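Local coordinates for MAGE domain-containing protein (Xenopus laevis, PDB 7DG2), which probably serves as the Nse3 subunit of the Smc5/6 complex, pairing through its MAGE domain with Nse1 and together with it shaping Nse4, at residues B[68-71]-B[72-75]; B[101-104]-B[105-109]. All coordinates share one frame; numbering follows the deposited sequence.

Interaction 1: residues B[68-71]-B[72-75]; sequences EIDT and KSHI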
ATOM      1  N   GLU B  68       9.418  -8.296 -18.099  1.00 15.95           N
ATOM      2  CA  GLU B  68       9.307  -9.750 -18.109  1.00 17.86           C
ATOM      3  C   GLU B  68      10.483 -10.322 -17.326  1.00 22.45           C
ATOM      4  O   GLU B  68      11.639 -10.022 -17.641  1.00 23.50           O
ATOM      5  CB  GLU B  68       9.301 -10.262 -19.553  1.00 21.61           C
ATOM      6  CG  GLU B  68       9.019 -11.739 -19.709  1.00 26.08           C
ATOM      7  CD  GLU B  68       8.953 -12.161 -21.170  1.00 30.24           C
ATOM      8  OE1 GLU B  68       9.956 -11.965 -21.896  1.00 34.67           O
ATOM      9  OE2 GLU B  68       7.895 -12.676 -21.593  1.00 28.54           O
ATOM     10  N   ILE B  69      10.202 -11.129 -16.300  1.00 21.07           N
ATOM     11  CA  ILE B  69      11.284 -11.697 -15.496  1.00 23.81           C
ATOM     12  C   ILE B  69      11.550 -13.161 -15.811  1.00 25.41           C
ATOM     13  O   ILE B  69      12.579 -13.698 -15.366  1.00 30.85           O
ATOM     14  CB  ILE B  69      11.026 -11.535 -13.987  1.00 23.81           C
ATOM     15  CG1 ILE B  69       9.799 -12.334 -13.560  1.00 22.75           C
ATOM     16  CG2 ILE B  69      10.891 -10.048 -13.639  1.00 25.07           C
ATOM     17  CD1 ILE B  69       9.636 -12.419 -12.068  1.00 25.31           C
ATOM     18  N   ASP B  70      10.661 -13.828 -16.537  1.00 22.02           N
ATOM     19  CA  ASP B  70      10.916 -15.171 -17.047  1.00 26.49           C
ATOM     20  C   ASP B  70      10.490 -15.200 -18.504  1.00 31.15           C
ATOM     21  O   ASP B  70       9.305 -15.013 -18.805  1.00 24.59           O
ATOM     22  CB  ASP B  70      10.170 -16.231 -16.230  1.00 24.97           C
ATOM     23  CG  ASP B  70      10.513 -17.654 -16.665  1.00 38.41           C
ATOM     24  OD1 ASP B  70      10.091 -18.063 -17.765  1.00 38.68           O
ATOM     25  OD2 ASP B  70      11.235 -18.348 -15.915  1.00 38.80           O
ATOM     26  N   THR B  71      11.459 -15.406 -19.406  1.00 30.44           N
ATOM     27  CA  THR B  71      11.160 -15.377 -20.837  1.00 35.93           C
ATOM     28  C   THR B  71      10.408 -16.622 -21.290  1.00 35.41           C
ATOM     29  O   THR B  71       9.672 -16.570 -22.281  1.00 43.79           O
ATOM     30  CB  THR B  71      12.443 -15.227 -21.665  1.00 38.56           C
ATOM     31  OG1 THR B  71      12.712 -16.455 -22.350  1.00 49.64           O
ATOM     32  CG2 THR B  71      13.631 -14.890 -20.797  1.00 34.54           C
ATOM     33  N   LYS B  72      10.573 -17.744 -20.592  1.00 36.00           N
ATOM     34  CA  LYS B  72       9.938 -18.985 -21.023  1.00 40.58           C
ATOM     35  C   LYS B  72       8.466 -19.039 -20.627  1.00 39.54           C
ATOM     36  O   LYS B  72       7.624 -19.475 -21.421  1.00 45.64           O
ATOM     37  CB  LYS B  72      10.695 -20.187 -20.451  1.00 42.83           C
ATOM     38  CG  LYS B  72       9.982 -21.521 -20.638  1.00 50.65           C
ATOM     39  CD  LYS B  72      10.832 -22.695 -20.164  1.00 53.32           C
ATOM     40  CE  LYS B  72      10.110 -24.020 -20.386  1.00 51.92           C
ATOM     41  NZ  LYS B  72      10.992 -25.184 -20.112  1.00 55.07           N
ATOM     42  N   SER B  73       8.134 -18.621 -19.406  1.00 34.49           N
ATOM     43  CA  SER B  73       6.752 -18.616 -18.941  1.00 34.92           C
ATOM     44  C   SER B  73       6.064 -17.272 -19.146  1.00 32.97           C
ATOM     45  O   SER B  73       4.865 -17.157 -18.854  1.00 33.98           O
ATOM     46  CB  SER B  73       6.680 -19.008 -17.460  1.00 34.65           C
ATOM     47  OG  SER B  73       7.355 -18.076 -16.617  1.00 34.22           O
ATOM     48  N   HIS B  74       6.793 -16.267 -19.632  1.00 27.12           N
ATOM     49  CA  HIS B  74       6.277 -14.918 -19.858  1.00 24.81           C
ATOM     50  C   HIS B  74       5.501 -14.421 -18.643  1.00 21.90           C
ATOM     51  O   HIS B  74       4.285 -14.257 -18.674  1.00 19.47           O
ATOM     52  CB  HIS B  74       5.396 -14.868 -21.108  1.00 25.98           C
ATOM     53  CG  HIS B  74       6.055 -15.434 -22.324  1.00 23.62           C
ATOM     54  ND1 HIS B  74       7.067 -14.783 -22.993  1.00 28.79           N
ATOM     55  CD2 HIS B  74       5.849 -16.598 -22.987  1.00 29.53           C
ATOM     56  CE1 HIS B  74       7.456 -15.523 -24.019  1.00 30.06           C
ATOM     57  NE2 HIS B  74       6.730 -16.626 -24.037  1.00 27.56           N
ATOM     58  N   ILE B  75       6.236 -14.197 -17.561  1.00 20.54           N
ATOM     59  CA  ILE B  75       5.662 -13.625 -16.350  1.00 17.62           C
ATOM     60  C   ILE B  75       6.235 -12.225 -16.150  1.00 18.31           C
ATOM     61  O   ILE B  75       7.429 -11.975 -16.381  1.00 17.10           O
ATOM     62  CB  ILE B  75       5.875 -14.521 -15.110  1.00 25.01           C
ATOM     63  CG1 ILE B  75       7.351 -14.677 -14.770  1.00 27.67           C
ATOM     64  CG2 ILE B  75       5.238 -15.899 -15.345  1.00 29.37           C
ATOM     65  CD1 ILE B  75       7.601 -15.296 -13.395  1.00 33.49           C
TER
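CB of D70 lies against CG1 of I75 at 3.5 Å, while the carboxylate of the same side chain reaches K72 and S73. CG stands anti to the backbone N (chi1 -175°), which swings the carboxylate toward the turn. There OD1 takes up three donors, two backbone N-H groups and a hydroxyl: N of S73 donates to it at 2.6 Å, nearly straight at 170° and close to the line of the C-O bond, whereas N of K72 and OG of S73 add weak bonds, the latter at 3.0 Å. The K72 bond, though weak, makes an Asx turn, and the strong S73 bond reinforces it, at the start of the loop of the hairpin that strands 64-70 and 75-80 form in the three-stranded antiparallel sheet. The other oxygen, OD2, is held by NE2 of Q175, on helix 175-180.

The D70-I75 pair is an antiparallel hydrogen-bonded one. N of I75 bonds weakly to O of D70, but O of I75 is taken one residue earlier, by N of I69 at 2.9 Å, and the buried N of D70 has no partner in the model. CG1 of I69 packs on CG1 of I75 at 3.6 Å, and both isoleucines also touch P29.

E68 reaches along the hairpin beside H74. The ring's ND1-H bonds to OE2 of E68 at 2.7 Å, with the acceptor near the ring plane and the donor on the syn side but tilted out of the carboxylate plane; the two planes differ by 38°. Over one ring face sits O of T71, 3.0 Å from CE1 of H74, while the backbone of H74 hydrogen-bonds with R32.

Interaction 2: residues B[101-104]-B[105-109]; sequences LLMV and ILSLI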
ATOM      1  N   LEU B 101      15.333  -6.408   5.723  1.00 18.00           N
ATOM      2  CA  LEU B 101      15.761  -7.792   5.919  1.00 19.21           C
ATOM      3  C   LEU B 101      16.202  -8.416   4.602  1.00 19.05           C
ATOM      4  O   LEU B 101      17.257  -9.056   4.523  1.00 17.63           O
ATOM      5  CB  LEU B 101      14.640  -8.613   6.557  1.00 18.94           C
ATOM      6  CG  LEU B 101      14.913 -10.115   6.632  1.00 22.28           C
ATOM      7  CD1 LEU B 101      16.156 -10.395   7.455  1.00 23.21           C
ATOM      8  CD2 LEU B 101      13.716 -10.855   7.215  1.00 22.71           C
ATOM      9  N   LEU B 102      15.412  -8.222   3.544  1.00 18.37           N
ATOM     10  CA  LEU B 102      15.775  -8.802   2.257  1.00 17.88           C
ATOM     11  C   LEU B 102      17.121  -8.284   1.783  1.00 19.08           C
ATOM     12  O   LEU B 102      17.941  -9.050   1.256  1.00 17.50           O
ATOM     13  CB  LEU B 102      14.693  -8.505   1.218  1.00 17.86           C
ATOM     14  CG  LEU B 102      15.076  -8.888  -0.217  1.00 19.05           C
ATOM     15  CD1 LEU B 102      15.197 -10.399  -0.354  1.00 17.20           C
ATOM     16  CD2 LEU B 102      14.024  -8.342  -1.163  1.00 19.34           C
ATOM     17  N   MET B 103      17.380  -6.987   1.965  1.00 16.68           N
ATOM     18  CA  MET B 103      18.635  -6.431   1.471  1.00 18.32           C
ATOM     19  C   MET B 103      19.834  -7.050   2.185  1.00 18.60           C
ATOM     20  O   MET B 103      20.889  -7.277   1.576  1.00 20.24           O
ATOM     21  CB  MET B 103      18.637  -4.914   1.648  1.00 16.12           C
ATOM     22  CG  MET B 103      19.972  -4.255   1.321  1.00 20.21           C
ATOM     23  SD  MET B 103      20.429  -4.406  -0.418  1.00 21.79           S
ATOM     24  CE  MET B 103      19.983  -2.764  -1.026  1.00 19.67           C
ATOM     25  N   VAL B 104      19.688  -7.329   3.475  1.00 17.29           N
ATOM     26  CA  VAL B 104      20.764  -7.971   4.225  1.00 18.93           C
ATOM     27  C   VAL B 104      21.034  -9.365   3.669  1.00 19.48           C
ATOM     28  O   VAL B 104      22.192  -9.779   3.518  1.00 18.99           O
ATOM     29  CB  VAL B 104      20.397  -8.007   5.719  1.00 20.34           C
ATOM     30  CG1 VAL B 104      21.349  -8.907   6.486  1.00 21.50           C
ATOM     31  CG2 VAL B 104      20.406  -6.603   6.288  1.00 22.64           C
ATOM     32  N   ILE B 105      19.970 -10.096   3.328  1.00 18.32           N
ATOM     33  CA  ILE B 105      20.121 -11.436   2.760  1.00 18.95           C
ATOM     34  C   ILE B 105      20.726 -11.364   1.358  1.00 20.47           C
ATOM     35  O   ILE B 105      21.648 -12.119   1.018  1.00 18.78           O
ATOM     36  CB  ILE B 105      18.763 -12.167   2.756  1.00 18.12           C
ATOM     37  CG1 ILE B 105      18.277 -12.393   4.187  1.00 19.92           C
ATOM     38  CG2 ILE B 105      18.856 -13.487   2.003  1.00 21.50           C
ATOM     39  CD1 ILE B 105      16.839 -12.921   4.250  1.00 20.13           C
ATOM     40  N   LEU B 106      20.214 -10.461   0.514  1.00 17.25           N
ATOM     41  CA  LEU B 106      20.802 -10.301  -0.816  1.00 17.54           C
ATOM     42  C   LEU B 106      22.278  -9.940  -0.719  1.00 17.96           C
ATOM     43  O   LEU B 106      23.085 -10.350  -1.562  1.00 18.60           O
ATOM     44  CB  LEU B 106      20.061  -9.217  -1.607  1.00 15.84           C
ATOM     45  CG  LEU B 106      18.605  -9.509  -2.010  1.00 16.76           C
ATOM     46  CD1 LEU B 106      17.985  -8.266  -2.648  1.00 15.55           C
ATOM     47  CD2 LEU B 106      18.534 -10.670  -2.983  1.00 17.04           C
ATOM     48  N   SER B 107      22.632  -9.134   0.282  1.00 18.39           N
ATOM     49  CA  SER B 107      24.017  -8.717   0.464  1.00 20.01           C
ATOM     50  C   SER B 107      24.915  -9.916   0.723  1.00 20.40           C
ATOM     51  O   SER B 107      25.960 -10.065   0.081  1.00 22.09           O
ATOM     52  CB  SER B 107      24.126  -7.714   1.614  1.00 19.11           C
ATOM     53  OG  SER B 107      23.494  -6.480   1.289  1.00 20.42           O
ATOM     54  N   LEU B 108      24.519 -10.785   1.655  1.00 21.02           N
ATOM     55  CA  LEU B 108      25.345 -11.950   1.970  1.00 20.24           C
ATOM     56  C   LEU B 108      25.520 -12.831   0.742  1.00 23.51           C
ATOM     57  O   LEU B 108      26.637 -13.252   0.413  1.00 22.87           O
ATOM     58  CB  LEU B 108      24.727 -12.741   3.126  1.00 21.29           C
ATOM     59  CG  LEU B 108      25.547 -13.979   3.533  1.00 25.94           C
ATOM     60  CD1 LEU B 108      26.896 -13.549   4.074  1.00 26.16           C
ATOM     61  CD2 LEU B 108      24.808 -14.861   4.547  1.00 21.89           C
ATOM     62  N   ILE B 109      24.426 -13.089   0.031  1.00 20.69           N
ATOM     63  CA  ILE B 109      24.481 -13.947  -1.146  1.00 21.31           C
ATOM     64  C   ILE B 109      25.456 -13.385  -2.169  1.00 22.31           C
ATOM     65  O   ILE B 109      26.357 -14.079  -2.645  1.00 22.89           O
ATOM     66  CB  ILE B 109      23.076 -14.113  -1.745  1.00 17.80           C
ATOM     67  CG1 ILE B 109      22.150 -14.850  -0.777  1.00 20.44           C
ATOM     68  CG2 ILE B 109      23.158 -14.791  -3.118  1.00 20.94           C
ATOM     69  CD1 ILE B 109      20.693 -14.825  -1.230  1.00 19.32           C
TER
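S107 turns its hydroxyl back onto the carbonyl of M103, one helical turn earlier: OG donates to O of M103 at 2.7 Å. The same oxygen accepts N of S107 at 2.9 Å, in the ordinary i to i+4 bond of an alpha-helix, and the two donors arrive from opposite faces of the carbonyl plane. With OG anti to its own carbonyl carbon (chi1 -68°), the hydroxyl folds against the backbone, a common way for a serine inside a helix to satisfy its polar group in an apolar interior.

Two apolar i to i+4 pairs line other faces of the same helix. CD1 of L106 packs on CG of L102 at 3.8 Å, and CG of L106 comes 3.4 Å from O of L102. L101 meets I105 methyl to methyl, CD1 to CD1, more loosely at 4.1 Å. Both pairs ride on regular backbone bonds: N of L106 reaches O of L102 at 2.8 Å with an N-H...O angle of 174°, and N of I105 binds O of L101 at 3.1 Å. The next bond, from N of L108 to O of V104, carries the pattern onward.

Helix 94-111 is buried on several sides here. L101 and I105 face helices 118-127 and 142-152, and V104 and L108 touch M124. S107 packs on V186, F189 and V190 of helix 183-193 and on F12 of the Nse4 chain; M103 packs on Y61 and L106 on F62 of that chain. O of L106 accepts NE1 of W173, tying the helix to strand 169-173.

Overall arrangement
Along the chain interaction 1 comes first and closes before interaction 2 opens. Their centres are 24 Å apart and their nearest atoms about 12 Å, so they do not touch, and they lie on opposite sides of the chain's centre. Residues 68-75 close a hairpin of the sheet formed by strands 30-31, 64-70 and 75-80; residues 101-109 belong to helix 94-111, in the part of the fold that also holds the sheet of strands 116-117, 156-160 and 169-173. No other chain of the assembly touches interaction 1, whereas interaction 2 packs on Nse4, so the Nse4 interface in this assembly includes helix 94-111, while the hairpin loop lies apart from it.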